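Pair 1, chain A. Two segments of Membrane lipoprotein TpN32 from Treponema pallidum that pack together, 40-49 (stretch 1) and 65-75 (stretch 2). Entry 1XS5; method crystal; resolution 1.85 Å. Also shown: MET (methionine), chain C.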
# COMPACT_ATOMS: atom_id res chain seq x y z
N TYR A 40 -3.53 -10.16 -1.15
CA TYR A 40 -4.46 -9.11 -1.53
C TYR A 40 -5.87 -9.56 -1.96
O TYR A 40 -6.90 -8.99 -1.52
CB TYR A 40 -3.86 -8.25 -2.66
CG TYR A 40 -2.53 -7.55 -2.40
CD1 TYR A 40 -2.12 -7.19 -1.11
CD2 TYR A 40 -1.72 -7.15 -3.48
CE1 TYR A 40 -0.93 -6.42 -0.91
CE2 TYR A 40 -0.52 -6.40 -3.29
CZ TYR A 40 -0.14 -6.03 -2.00
OH TYR A 40 0.96 -5.21 -1.86
N VAL A 41 -5.93 -10.56 -2.82
CA VAL A 41 -7.22 -11.01 -3.33
C VAL A 41 -8.09 -11.62 -2.24
O VAL A 41 -9.28 -11.33 -2.15
CB VAL A 41 -6.99 -11.99 -4.50
CG1 VAL A 41 -8.33 -12.60 -4.95
CG2 VAL A 41 -6.31 -11.21 -5.67
N ALA A 42 -7.48 -12.44 -1.40
CA ALA A 42 -8.25 -13.07 -0.33
C ALA A 42 -8.91 -12.07 0.61
O ALA A 42 -10.02 -12.28 1.16
CB ALA A 42 -7.32 -14.01 0.44
N LEU A 43 -8.22 -10.97 0.86
CA LEU A 43 -8.76 -9.95 1.75
C LEU A 43 -10.01 -9.30 1.16
O LEU A 43 -10.97 -9.00 1.87
CB LEU A 43 -7.71 -8.84 2.00
CG LEU A 43 -6.68 -9.13 3.10
CD1 LEU A 43 -5.32 -8.45 2.84
CD2 LEU A 43 -7.29 -8.62 4.42
N ASN A 44 -9.96 -8.98 -0.14
CA ASN A 44 -11.13 -8.35 -0.75
C ASN A 44 -12.28 -9.34 -0.98
O ASN A 44 -13.45 -8.97 -0.84
CB ASN A 44 -10.74 -7.63 -2.06
CG ASN A 44 -10.13 -6.24 -1.79
OD1 ASN A 44 -10.48 -5.59 -0.83
ND2 ASN A 44 -9.24 -5.79 -2.69
N GLU A 45 -11.96 -10.57 -1.34
CA GLU A 45 -13.00 -11.56 -1.54
C GLU A 45 -13.71 -11.85 -0.20
O GLU A 45 -14.90 -12.14 -0.18
CB GLU A 45 -12.41 -12.85 -2.11
CG GLU A 45 -11.89 -12.69 -3.53
CD GLU A 45 -11.42 -14.02 -4.17
OE1 GLU A 45 -10.97 -14.94 -3.44
OE2 GLU A 45 -11.48 -14.13 -5.42
N ALA A 46 -12.99 -11.77 0.93
CA ALA A 46 -13.63 -12.08 2.22
C ALA A 46 -14.61 -10.98 2.58
O ALA A 46 -15.67 -11.25 3.20
CB ALA A 46 -12.58 -12.24 3.36
N VAL A 47 -14.28 -9.74 2.23
CA VAL A 47 -15.25 -8.66 2.49
C VAL A 47 -16.47 -8.87 1.52
O VAL A 47 -17.63 -8.74 1.93
CB VAL A 47 -14.63 -7.25 2.24
CG1 VAL A 47 -15.77 -6.17 2.19
CG2 VAL A 47 -13.62 -6.89 3.37
N MET A 48 -16.22 -9.21 0.26
CA MET A 48 -17.34 -9.41 -0.67
C MET A 48 -18.27 -10.55 -0.22
O MET A 48 -19.49 -10.43 -0.36
CB MET A 48 -16.85 -9.70 -2.11
CG MET A 48 -16.39 -8.45 -2.89
SD MET A 48 -17.67 -7.12 -2.99
CE MET A 48 -18.99 -8.00 -3.94
N ARG A 49 -17.71 -11.66 0.31
CA ARG A 49 -18.54 -12.79 0.78
C ARG A 49 -19.22 -12.47 2.10
O ARG A 49 -20.18 -13.14 2.49
CB ARG A 49 -17.73 -14.09 1.06
CG ARG A 49 -17.07 -14.74 -0.11
CD ARG A 49 -16.57 -16.16 0.29
NE ARG A 49 -15.69 -16.09 1.45
CZ ARG A 49 -14.39 -15.77 1.38
NH1 ARG A 49 -13.83 -15.52 0.22
NH2 ARG A 49 -13.67 -15.68 2.49
N GLN A 65 -9.15 -1.65 -9.13
CA GLN A 65 -8.69 -2.75 -9.96
C GLN A 65 -9.46 -4.01 -9.55
O GLN A 65 -9.94 -4.76 -10.41
CB GLN A 65 -7.17 -2.96 -9.76
CG GLN A 65 -6.44 -3.85 -10.79
CD GLN A 65 -6.81 -5.33 -10.73
OE1 GLN A 65 -6.97 -5.92 -9.65
NE2 GLN A 65 -6.93 -5.95 -11.92
N PHE A 66 -9.56 -4.28 -8.24
CA PHE A 66 -10.27 -5.49 -7.81
C PHE A 66 -11.74 -5.46 -8.25
O PHE A 66 -12.25 -6.48 -8.73
CB PHE A 66 -10.23 -5.66 -6.28
CG PHE A 66 -11.14 -6.76 -5.77
CD1 PHE A 66 -10.68 -8.07 -5.68
CD2 PHE A 66 -12.46 -6.47 -5.39
CE1 PHE A 66 -11.54 -9.09 -5.20
CE2 PHE A 66 -13.32 -7.48 -4.91
CZ PHE A 66 -12.86 -8.79 -4.82
N ASN A 67 -12.42 -4.33 -8.06
CA ASN A 67 -13.82 -4.23 -8.49
C ASN A 67 -13.99 -4.56 -9.99
O ASN A 67 -14.90 -5.29 -10.38
CB ASN A 67 -14.37 -2.83 -8.23
CG ASN A 67 -14.70 -2.58 -6.78
OD1 ASN A 67 -14.85 -3.52 -6.01
ND2 ASN A 67 -14.84 -1.34 -6.40
N GLN A 68 -13.09 -4.04 -10.83
CA GLN A 68 -13.17 -4.31 -12.25
C GLN A 68 -12.88 -5.76 -12.63
O GLN A 68 -13.59 -6.36 -13.44
CB GLN A 68 -12.21 -3.41 -13.02
CG GLN A 68 -12.68 -1.98 -13.14
CD GLN A 68 -11.81 -1.15 -14.09
OE1 GLN A 68 -11.39 -1.64 -15.15
NE2 GLN A 68 -11.54 0.10 -13.72
N GLU A 69 -11.82 -6.32 -12.05
CA GLU A 69 -11.43 -7.67 -12.39
C GLU A 69 -12.25 -8.78 -11.78
O GLU A 69 -12.43 -9.82 -12.40
CB GLU A 69 -9.95 -7.89 -12.05
CG GLU A 69 -9.53 -9.36 -12.19
CD GLU A 69 -8.02 -9.57 -12.28
OE1 GLU A 69 -7.26 -8.77 -11.68
OE2 GLU A 69 -7.61 -10.56 -12.94
N HIS A 70 -12.74 -8.56 -10.56
CA HIS A 70 -13.50 -9.60 -9.86
C HIS A 70 -14.96 -9.27 -9.64
O HIS A 70 -15.59 -9.84 -8.76
CB HIS A 70 -12.85 -9.89 -8.50
CG HIS A 70 -11.44 -10.38 -8.61
ND1 HIS A 70 -11.13 -11.71 -8.73
CD2 HIS A 70 -10.27 -9.71 -8.66
CE1 HIS A 70 -9.82 -11.84 -8.86
NE2 HIS A 70 -9.27 -10.64 -8.81
N ASN A 71 -15.49 -8.35 -10.44
CA ASN A 71 -16.90 -7.96 -10.33
C ASN A 71 -17.24 -7.60 -8.89
O ASN A 71 -18.26 -8.02 -8.34
CB ASN A 71 -17.78 -9.12 -10.81
CG ASN A 71 -17.35 -9.66 -12.19
OD1 ASN A 71 -16.70 -10.71 -12.30
ND2 ASN A 71 -17.70 -8.92 -13.25
N GLY A 72 -16.36 -6.82 -8.27
CA GLY A 72 -16.60 -6.43 -6.90
C GLY A 72 -17.42 -5.17 -6.76
O GLY A 72 -17.58 -4.41 -7.72
N ASP A 73 -17.92 -4.97 -5.55
CA ASP A 73 -18.73 -3.82 -5.16
C ASP A 73 -18.17 -3.14 -3.87
O ASP A 73 -18.92 -2.67 -3.00
CB ASP A 73 -20.18 -4.29 -4.96
CG ASP A 73 -21.18 -3.14 -4.85
OD1 ASP A 73 -20.88 -2.03 -5.38
OD2 ASP A 73 -22.26 -3.34 -4.24
N LEU A 74 -16.84 -3.08 -3.76
CA LEU A 74 -16.18 -2.48 -2.60
C LEU A 74 -16.12 -0.96 -2.73
O LEU A 74 -16.05 -0.45 -3.84
CB LEU A 74 -14.74 -3.02 -2.50
CG LEU A 74 -14.67 -4.55 -2.36
CD1 LEU A 74 -13.21 -4.97 -2.28
CD2 LEU A 74 -15.42 -5.00 -1.13
N VAL A 75 -16.15 -0.27 -1.59
CA VAL A 75 -16.05 1.19 -1.53
C VAL A 75 -15.19 1.58 -0.35
O VAL A 75 -15.12 0.86 0.64
CB VAL A 75 -17.41 1.89 -1.31
CG1 VAL A 75 -18.34 1.69 -2.51
CG2 VAL A 75 -18.04 1.39 -0.04
N MET C . 0.28 -0.42 1.96
CA MET C . 0.39 -0.51 0.46
C MET C . 0.91 0.79 -0.20
O MET C . 1.81 0.71 -1.07
CB MET C . -0.99 -0.85 -0.16
CG MET C . -0.88 -1.23 -1.62
SD MET C . -2.46 -1.60 -2.41
CE MET C . -2.69 -3.31 -1.78
OXT MET C . 0.40 1.87 0.17

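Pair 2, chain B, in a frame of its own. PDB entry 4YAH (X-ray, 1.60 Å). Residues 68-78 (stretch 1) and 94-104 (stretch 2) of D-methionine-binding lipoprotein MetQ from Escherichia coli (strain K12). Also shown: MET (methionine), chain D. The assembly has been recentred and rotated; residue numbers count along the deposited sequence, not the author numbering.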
# COMPACT_ATOMS: atom_id res chain seq x y z
N ASP B 68 8.12 3.39 6.13
CA ASP B 68 8.56 2.18 5.46
C ASP B 68 7.58 1.07 5.77
O ASP B 68 6.70 1.23 6.62
CB ASP B 68 9.96 1.79 5.92
CG ASP B 68 9.94 1.08 7.27
OD1 ASP B 68 9.61 1.75 8.26
OD2 ASP B 68 10.24 -0.13 7.33
N TYR B 69 7.76 -0.05 5.10
CA TYR B 69 6.83 -1.16 5.19
C TYR B 69 7.34 -2.32 6.05
O TYR B 69 6.66 -3.33 6.18
CB TYR B 69 6.52 -1.67 3.79
CG TYR B 69 5.57 -0.84 2.94
CD1 TYR B 69 4.69 0.06 3.51
CD2 TYR B 69 5.52 -1.02 1.57
CE1 TYR B 69 3.79 0.75 2.73
CE2 TYR B 69 4.63 -0.34 0.79
CZ TYR B 69 3.77 0.54 1.36
OH TYR B 69 2.90 1.20 0.54
N VAL B 70 8.53 -2.17 6.62
CA VAL B 70 9.14 -3.24 7.41
C VAL B 70 9.00 -2.97 8.91
O VAL B 70 8.51 -3.83 9.67
CB VAL B 70 10.63 -3.39 7.03
CG1 VAL B 70 11.32 -4.45 7.90
CG2 VAL B 70 10.73 -3.76 5.54
N LEU B 71 9.39 -1.78 9.35
CA LEU B 71 9.38 -1.49 10.78
C LEU B 71 8.00 -1.56 11.45
O LEU B 71 7.91 -1.89 12.63
CB LEU B 71 9.99 -0.12 11.05
CG LEU B 71 11.45 0.02 10.62
CD1 LEU B 71 11.98 1.44 10.94
CD2 LEU B 71 12.31 -1.03 11.28
N PRO B 72 6.91 -1.24 10.72
CA PRO B 72 5.64 -1.33 11.46
C PRO B 72 5.27 -2.73 11.95
O PRO B 72 4.68 -2.87 13.03
CB PRO B 72 4.61 -0.83 10.44
CG PRO B 72 5.40 0.04 9.50
CD PRO B 72 6.75 -0.59 9.41
N ASN B 73 5.61 -3.77 11.19
CA ASN B 73 5.33 -5.12 11.65
C ASN B 73 6.32 -5.56 12.74
O ASN B 73 5.93 -6.28 13.66
CB ASN B 73 5.34 -6.11 10.48
CG ASN B 73 4.04 -6.13 9.74
OD1 ASN B 73 2.99 -5.72 10.26
ND2 ASN B 73 4.07 -6.62 8.51
N GLU B 74 7.57 -5.10 12.66
CA GLU B 74 8.54 -5.35 13.74
C GLU B 74 8.05 -4.75 15.05
O GLU B 74 8.09 -5.40 16.11
CB GLU B 74 9.92 -4.77 13.40
CG GLU B 74 10.57 -5.39 12.17
CD GLU B 74 12.05 -5.02 12.02
OE1 GLU B 74 12.55 -4.20 12.84
OE2 GLU B 74 12.70 -5.55 11.10
N ALA B 75 7.58 -3.52 14.97
CA ALA B 75 7.12 -2.79 16.14
C ALA B 75 5.93 -3.51 16.77
O ALA B 75 5.83 -3.64 17.98
CB ALA B 75 6.74 -1.37 15.75
N LEU B 76 5.02 -3.96 15.93
CA LEU B 76 3.85 -4.68 16.39
C LEU B 76 4.23 -6.00 17.06
O LEU B 76 3.76 -6.30 18.14
CB LEU B 76 2.90 -4.95 15.22
CG LEU B 76 1.66 -5.76 15.52
CD1 LEU B 76 0.83 -5.12 16.63
CD2 LEU B 76 0.83 -5.93 14.26
N SER B 77 5.09 -6.77 16.40
CA SER B 77 5.52 -8.07 16.89
C SER B 77 6.19 -7.94 18.26
O SER B 77 5.98 -8.76 19.15
CB SER B 77 6.48 -8.72 15.91
OG SER B 77 6.91 -9.97 16.40
N LYS B 78 7.00 -6.90 18.41
CA LYS B 78 7.75 -6.68 19.64
C LYS B 78 6.91 -6.08 20.75
O LYS B 78 7.37 -5.96 21.90
CB LYS B 78 8.93 -5.76 19.35
CG LYS B 78 10.14 -6.50 18.79
CD LYS B 78 10.99 -5.59 17.89
CE LYS B 78 11.30 -4.24 18.53
NZ LYS B 78 12.16 -3.42 17.63
N GLN B 94 3.16 -12.83 3.29
CA GLN B 94 4.57 -12.94 2.97
C GLN B 94 5.45 -12.64 4.18
O GLN B 94 6.50 -13.25 4.38
CB GLN B 94 4.90 -11.98 1.81
CG GLN B 94 6.28 -12.14 1.25
CD GLN B 94 6.45 -13.47 0.56
OE1 GLN B 94 5.54 -13.93 -0.14
NE2 GLN B 94 7.58 -14.11 0.78
N GLN B 95 5.02 -11.67 4.98
CA GLN B 95 5.71 -11.29 6.21
C GLN B 95 5.67 -12.44 7.23
O GLN B 95 6.66 -12.69 7.92
CB GLN B 95 5.08 -10.03 6.81
CG GLN B 95 5.40 -8.75 6.04
CD GLN B 95 6.68 -8.11 6.50
OE1 GLN B 95 6.71 -7.46 7.55
NE2 GLN B 95 7.73 -8.27 5.72
N LEU B 96 4.53 -13.12 7.33
CA LEU B 96 4.44 -14.27 8.23
C LEU B 96 5.45 -15.34 7.80
O LEU B 96 6.15 -15.89 8.64
CB LEU B 96 3.02 -14.84 8.26
CG LEU B 96 1.87 -13.88 8.62
CD1 LEU B 96 0.61 -14.67 8.88
CD2 LEU B 96 2.21 -12.98 9.78
N LYS B 97 5.52 -15.61 6.50
CA LYS B 97 6.44 -16.61 5.97
C LYS B 97 7.89 -16.19 6.20
O LYS B 97 8.70 -16.98 6.68
CB LYS B 97 6.21 -16.84 4.47
CG LYS B 97 5.04 -17.72 4.12
CD LYS B 97 5.07 -18.10 2.64
CE LYS B 97 4.02 -19.17 2.32
NZ LYS B 97 4.14 -19.69 0.92
N ASP B 98 8.22 -14.96 5.83
CA ASP B 98 9.61 -14.52 5.83
C ASP B 98 10.15 -14.14 7.19
O ASP B 98 11.34 -14.31 7.43
CB ASP B 98 9.79 -13.36 4.85
CG ASP B 98 9.66 -13.78 3.40
OD1 ASP B 98 9.81 -14.99 3.10
OD2 ASP B 98 9.41 -12.90 2.56
N ARG B 99 9.29 -13.63 8.08
CA ARG B 99 9.74 -13.12 9.39
C ARG B 99 9.23 -13.94 10.56
O ARG B 99 9.73 -13.83 11.66
CB ARG B 99 9.31 -11.66 9.58
CG ARG B 99 9.81 -10.70 8.50
CD ARG B 99 11.32 -10.57 8.48
NE ARG B 99 11.88 -10.17 9.77
CZ ARG B 99 12.04 -8.91 10.18
NH1 ARG B 99 11.68 -7.89 9.41
NH2 ARG B 99 12.56 -8.67 11.37
N GLY B 100 8.21 -14.76 10.32
CA GLY B 100 7.75 -15.69 11.33
C GLY B 100 6.88 -15.06 12.39
O GLY B 100 6.67 -15.65 13.46
N TYR B 101 6.35 -13.87 12.11
CA TYR B 101 5.44 -13.18 13.03
C TYR B 101 4.13 -13.94 13.22
O TYR B 101 3.73 -14.70 12.34
CB TYR B 101 5.08 -11.78 12.53
CG TYR B 101 6.21 -10.86 12.21
CD1 TYR B 101 7.28 -10.70 13.07
CD2 TYR B 101 6.18 -10.10 11.03
CE1 TYR B 101 8.31 -9.82 12.78
CE2 TYR B 101 7.20 -9.22 10.73
CZ TYR B 101 8.26 -9.08 11.61
OH TYR B 101 9.28 -8.21 11.32
N LYS B 102 3.47 -13.69 14.34
CA LYS B 102 2.11 -14.20 14.56
C LYS B 102 1.13 -13.04 14.59
O LYS B 102 0.69 -12.57 15.64
CB LYS B 102 2.06 -15.02 15.86
CG LYS B 102 2.94 -16.27 15.83
CD LYS B 102 2.57 -17.20 14.67
CE LYS B 102 3.35 -18.51 14.72
NZ LYS B 102 3.02 -19.32 15.93
N LEU B 103 0.81 -12.55 13.39
CA LEU B 103 -0.06 -11.41 13.22
C LEU B 103 -1.30 -11.83 12.50
O LEU B 103 -1.27 -12.77 11.71
CB LEU B 103 0.61 -10.30 12.43
CG LEU B 103 2.03 -9.93 12.84
CD1 LEU B 103 2.55 -8.82 11.94
CD2 LEU B 103 2.09 -9.49 14.29
N VAL B 104 -2.37 -11.08 12.72
CA VAL B 104 -3.65 -11.36 12.10
C VAL B 104 -4.40 -10.08 11.75
O VAL B 104 -4.26 -9.04 12.41
CB VAL B 104 -4.54 -12.24 13.00
CG1 VAL B 104 -3.89 -13.59 13.25
CG2 VAL B 104 -4.84 -11.54 14.30
N MET D . -0.98 0.97 0.93
CA MET D . -0.19 0.02 0.15
C MET D . -0.96 -0.38 -1.09
O MET D . -2.13 -0.75 -0.95
CB MET D . 0.15 -1.22 0.98
CG MET D . 1.13 -2.18 0.31
SD MET D . 1.51 -3.64 1.30
CE MET D . 2.58 -2.93 2.55
OXT MET D . -0.41 -0.37 -2.21
O HOH W 1 8.69 -6.67 9.08
O HOH W 2 4.79 -11.87 16.32

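Pairs 1 and 2 share one backbone arrangement: a helix in stretch 1 packs against a second helix, a turn and the start of a strand in stretch 2. Fourteen central residues superpose with an RMSD of 0.4 Å, and the buried areas are nearly equal, 433 Å² in pair 1 and 429 Å² in pair 2. Asn A44 and Asn B73 coincide, both pointing toward stretch 2 with chi1 in m. Both touch the matched leucine, Asn A44 OD1 at 3.2 Å from Leu A74 CD1 and Asn B73 OD1 at 3.6 Å from Leu B103 CD1, but they meet the matched position Phe A66 / Gln B95 in different ways. In pair 1, CB of Asn A44 lies over the face of the Phe A66 ring, 3.5 Å from its centroid, a CH-pi contact. In pair 2, the position of Phe A66 belongs to Gln B95, and Asn B73 ND2 instead donates to Gln B95 OE1 at 2.9 Å, nearly straight at 174°.

The aromatic ring of pair 2 comes from another backbone position. Tyr B101 matches Gly A72, and its ring fills space beside Asn B73, whose CB is 3.6 Å from Tyr B101 CE2. At Gly A72 a CB would stand 2.6 Å from Phe A66 CE2, a clash, so the glycine leaves room for the phenylalanine ring. Each pair thus places one ring against the asparagine, from the helix in pair 1 and from the turn in pair 2.

Met A48 and Ser B77 match and both point toward stretch 2. The long methionine puts CG 3.8 Å from Phe A66 CE2 and SD 3.6 Å from Leu A74 CD2, while SD also accepts a weak hydrogen bond from Asp A73 N at 3.4 Å. The short serine reaches Tyr B101, with OG 3.4 Å from CD1; water 2 lies 2.8 Å from Ser B77 OG and 3.0 Å from Lys B102 N, linking the serine to the backbone position matching Asp A73.

Leucine occupies the strand position in both pairs. Leu A74 CD2 packs 3.5 Å from Val A47 CG1, and Leu B103 CD2 lies 3.8 Å from Leu B76 CD2, so a valine and a leucine serve the same apolar contact.

Glu A45 and Glu B74 match, as do His A70 and Arg B99. Glu A45 OE2 stays 4.1 Å from His A70 ND1, whereas Glu B74 OE2 forms a salt bridge with Arg B99, accepting from NH1 and NH2, each at 3.1 Å. Val A41 CG1 approaches His A70 CE1 at 4.3 Å; Val B70 CG1 approaches Arg B99 NH1 at 3.8 Å. Water 1 completes pair 2, donating to Val B70 O (2.9 Å) and Gln B95 OE1 (2.6 Å) and accepting from Tyr B101 OH (2.8 Å).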